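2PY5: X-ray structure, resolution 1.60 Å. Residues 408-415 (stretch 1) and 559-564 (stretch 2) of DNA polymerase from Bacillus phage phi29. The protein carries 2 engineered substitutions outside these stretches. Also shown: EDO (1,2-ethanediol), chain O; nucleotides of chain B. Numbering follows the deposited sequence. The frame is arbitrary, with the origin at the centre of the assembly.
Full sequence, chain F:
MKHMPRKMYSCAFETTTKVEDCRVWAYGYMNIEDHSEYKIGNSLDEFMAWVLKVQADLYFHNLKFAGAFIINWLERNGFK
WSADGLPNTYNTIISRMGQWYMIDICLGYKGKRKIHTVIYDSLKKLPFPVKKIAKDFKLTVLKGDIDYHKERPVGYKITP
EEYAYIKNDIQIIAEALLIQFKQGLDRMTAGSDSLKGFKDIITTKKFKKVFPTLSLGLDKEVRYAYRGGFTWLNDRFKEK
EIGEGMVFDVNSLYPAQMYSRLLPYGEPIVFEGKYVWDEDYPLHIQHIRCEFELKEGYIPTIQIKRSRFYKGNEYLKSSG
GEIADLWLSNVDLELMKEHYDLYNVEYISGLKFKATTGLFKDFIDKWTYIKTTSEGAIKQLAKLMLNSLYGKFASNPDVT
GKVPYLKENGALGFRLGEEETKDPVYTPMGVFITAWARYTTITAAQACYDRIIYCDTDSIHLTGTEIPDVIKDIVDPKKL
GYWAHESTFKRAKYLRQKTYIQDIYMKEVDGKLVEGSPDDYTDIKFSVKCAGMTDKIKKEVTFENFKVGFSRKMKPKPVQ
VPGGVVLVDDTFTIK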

# COMPACT_ATOMS: atom_id res chain seq x y z
N GLU F 408 24.20 -16.73 -14.98
CA GLU F 408 25.39 -16.88 -15.83
C GLU F 408 25.90 -15.55 -16.38
O GLU F 408 27.12 -15.33 -16.48
CB GLU F 408 25.13 -17.85 -16.98
N ASN F 409 24.96 -14.66 -16.73
CA ASN F 409 25.30 -13.35 -17.30
C ASN F 409 25.77 -12.33 -16.26
O ASN F 409 26.19 -11.23 -16.63
CB ASN F 409 24.10 -12.78 -18.08
CG ASN F 409 22.91 -12.47 -17.20
OD1 ASN F 409 22.92 -12.72 -15.99
ND2 ASN F 409 21.85 -11.94 -17.81
N GLY F 410 25.70 -12.68 -14.98
CA GLY F 410 26.17 -11.80 -13.91
C GLY F 410 25.09 -10.90 -13.34
O GLY F 410 25.38 -10.04 -12.50
N ALA F 411 23.85 -11.06 -13.80
CA ALA F 411 22.71 -10.33 -13.22
C ALA F 411 22.04 -11.18 -12.15
O ALA F 411 22.16 -12.41 -12.16
CB ALA F 411 21.69 -9.97 -14.30
N LEU F 412 21.35 -10.53 -11.21
CA LEU F 412 20.63 -11.24 -10.18
C LEU F 412 19.40 -11.96 -10.73
O LEU F 412 18.62 -11.39 -11.51
CB LEU F 412 20.18 -10.28 -9.09
CG LEU F 412 21.28 -9.78 -8.16
CD1 LEU F 412 20.70 -8.83 -7.14
CD2 LEU F 412 21.99 -10.96 -7.47
N GLY F 413 19.22 -13.20 -10.28
CA GLY F 413 17.99 -13.94 -10.45
C GLY F 413 17.49 -14.31 -9.07
O GLY F 413 18.18 -14.08 -8.07
N PHE F 414 16.27 -14.85 -9.02
CA PHE F 414 15.62 -15.19 -7.76
C PHE F 414 14.95 -16.54 -7.87
O PHE F 414 14.29 -16.84 -8.89
CB PHE F 414 14.63 -14.10 -7.39
CG PHE F 414 15.27 -12.76 -7.29
CD1 PHE F 414 15.43 -11.97 -8.42
CD2 PHE F 414 15.76 -12.30 -6.09
CE1 PHE F 414 16.06 -10.74 -8.35
CE2 PHE F 414 16.40 -11.07 -6.01
CZ PHE F 414 16.54 -10.29 -7.13
N ARG F 415 15.15 -17.38 -6.87
CA ARG F 415 14.53 -18.70 -6.82
C ARG F 415 13.63 -18.75 -5.61
O ARG F 415 13.92 -18.14 -4.59
CB ARG F 415 15.58 -19.82 -6.75
CG ARG F 415 16.49 -19.82 -5.54
CD ARG F 415 17.44 -20.98 -5.59
NE ARG F 415 18.46 -20.94 -4.55
CZ ARG F 415 18.30 -21.36 -3.30
NH1 ARG F 415 17.15 -21.86 -2.89
NH2 ARG F 415 19.32 -21.27 -2.45
N VAL F 559 15.04 -3.45 -14.63
CA VAL F 559 15.61 -4.62 -15.26
C VAL F 559 16.87 -4.99 -14.48
O VAL F 559 17.73 -4.13 -14.25
CB VAL F 559 15.98 -4.33 -16.73
CG1 VAL F 559 16.62 -5.55 -17.39
CG2 VAL F 559 14.75 -3.85 -17.49
N GLN F 560 17.00 -6.26 -14.07
CA GLN F 560 18.25 -6.74 -13.49
C GLN F 560 19.28 -6.94 -14.59
O GLN F 560 19.04 -7.67 -15.57
CB GLN F 560 18.10 -8.07 -12.74
CG GLN F 560 17.07 -8.08 -11.60
CD GLN F 560 17.48 -7.34 -10.33
OE1 GLN F 560 16.64 -7.07 -9.46
NE2 GLN F 560 18.73 -6.99 -10.21
N VAL F 561 20.42 -6.29 -14.41
CA VAL F 561 21.57 -6.39 -15.28
C VAL F 561 22.83 -6.66 -14.43
O VAL F 561 22.77 -6.58 -13.19
CB VAL F 561 21.74 -5.07 -16.09
CG1 VAL F 561 20.50 -4.80 -16.92
CG2 VAL F 561 22.01 -3.89 -15.13
N PRO F 562 23.97 -6.99 -15.06
CA PRO F 562 25.19 -7.13 -14.27
C PRO F 562 25.47 -5.84 -13.47
O PRO F 562 25.51 -4.74 -14.04
CB PRO F 562 26.27 -7.42 -15.32
CG PRO F 562 25.50 -8.01 -16.45
CD PRO F 562 24.21 -7.29 -16.48
N GLY F 563 25.59 -5.97 -12.16
CA GLY F 563 25.87 -4.85 -11.28
C GLY F 563 24.70 -4.32 -10.49
O GLY F 563 24.87 -3.79 -9.41
N GLY F 564 23.48 -4.44 -11.02
CA GLY F 564 22.33 -3.95 -10.32
C GLY F 564 21.09 -3.87 -11.17
O GLY F 564 20.86 -4.72 -12.02
C1 EDO O . 21.09 -21.17 -7.66
O1 EDO O . 20.94 -21.04 -6.24
C2 EDO O . 19.98 -22.04 -8.24
O2 EDO O . 19.21 -21.36 -9.25
P DT B 5 8.95 -13.68 -9.98
OP1 DT B 5 7.77 -14.17 -10.74
OP2 DT B 5 9.64 -14.56 -9.01
O5' DT B 5 10.07 -13.21 -11.02
C5' DT B 5 9.74 -12.40 -12.13
C4' DT B 5 10.96 -11.65 -12.62
O4' DT B 5 11.33 -10.62 -11.67
C3' DT B 5 12.22 -12.48 -12.81
O3' DT B 5 12.94 -11.98 -13.92
C2' DT B 5 13.00 -12.28 -11.51
C1' DT B 5 12.66 -10.82 -11.22
N1 DT B 5 12.64 -10.42 -9.79
C2 DT B 5 13.32 -9.29 -9.39
O2 DT B 5 13.97 -8.54 -10.12
N3 DT B 5 13.18 -9.03 -8.04
C4 DT B 5 12.48 -9.76 -7.10
O4 DT B 5 12.43 -9.41 -5.93
C5 DT B 5 11.79 -10.92 -7.59
C7 DT B 5 10.99 -11.80 -6.68
C6 DT B 5 11.90 -11.20 -8.90
O HOH W 1 21.33 -7.57 -11.14

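Residues 408-415 run from a loop into a strand that begins at Leu412, whereas residues 559-564 leave a strand at Val561 and enter a type II β turn spanning Val561 to Gly564. The touching parts run 120° apart end to end, and their CA atoms come nearest at Ala411 and Pro562, 4.2 Å apart. No direct hydrogen bond joins the stretches, and the contact rests on van der Waals packing, one CA-H...O contact and a bridging water.

Each stretch holds its own backbone with internal hydrogen bonds. The turn is closed by two backbone hydrogen bonds, from Val561 N to Gly564 O (2.9 Å) and from Gly564 N to Val561 O (3.1 Å). Gly563 has a positive phi of 103°, and there a CB would be jammed against the preceding carbonyl oxygen. The same holds for Gly410, at phi/psi of 93/4°. In the first stretch, the Asn409 side chain, with chi1 in the p well, folds back so that OD1 accepts a nearly linear hydrogen bond from Ala411 N (2.9 Å, 165°).

Pro562 packs against the loop. Its CG lies 3.3 Å from Asn409 O, and its CA directs a hydrogen toward Gly410 O, with a CA-to-O distance of 3.4 Å and an angle of 159° at the hydrogen. This CA-H...O contact gives the carbonyl a weakly polarised C-H partner. Next to it, Ala411 points its CB toward the second stretch, where the small methyl group fits against the backbone: CB is 3.5 Å from Val561 C and 3.7 Å from Gln560 O. Ala411 CB also makes an apolar contact with Pro562 CD at 4.3 Å.

Water 1 accepts from Leu412 N (3.0 Å) and lies 2.7 Å from Val561 O, to which it can donate, so it bridges the start of one strand and the start of the turn; Val561 O also accepts from Gly564 N.

Gln560 has the largest area covered by the opposing stretch. Its side chain, with chi1 and chi2 both in the m well, extends past Leu412 toward Phe414. Gln560 CB packs 3.6 Å from Leu412 O, and the terminal amide lies near the plane of the Phe414 ring, at its edge. The Phe414 CB is directed sideways, but the ring reaches back toward Gln560. One face of this ring is covered by DT5 of chain B, with Phe414 CE1 3.3 Å from DT5 C2, so protein and nucleotide meet at this end of the contact.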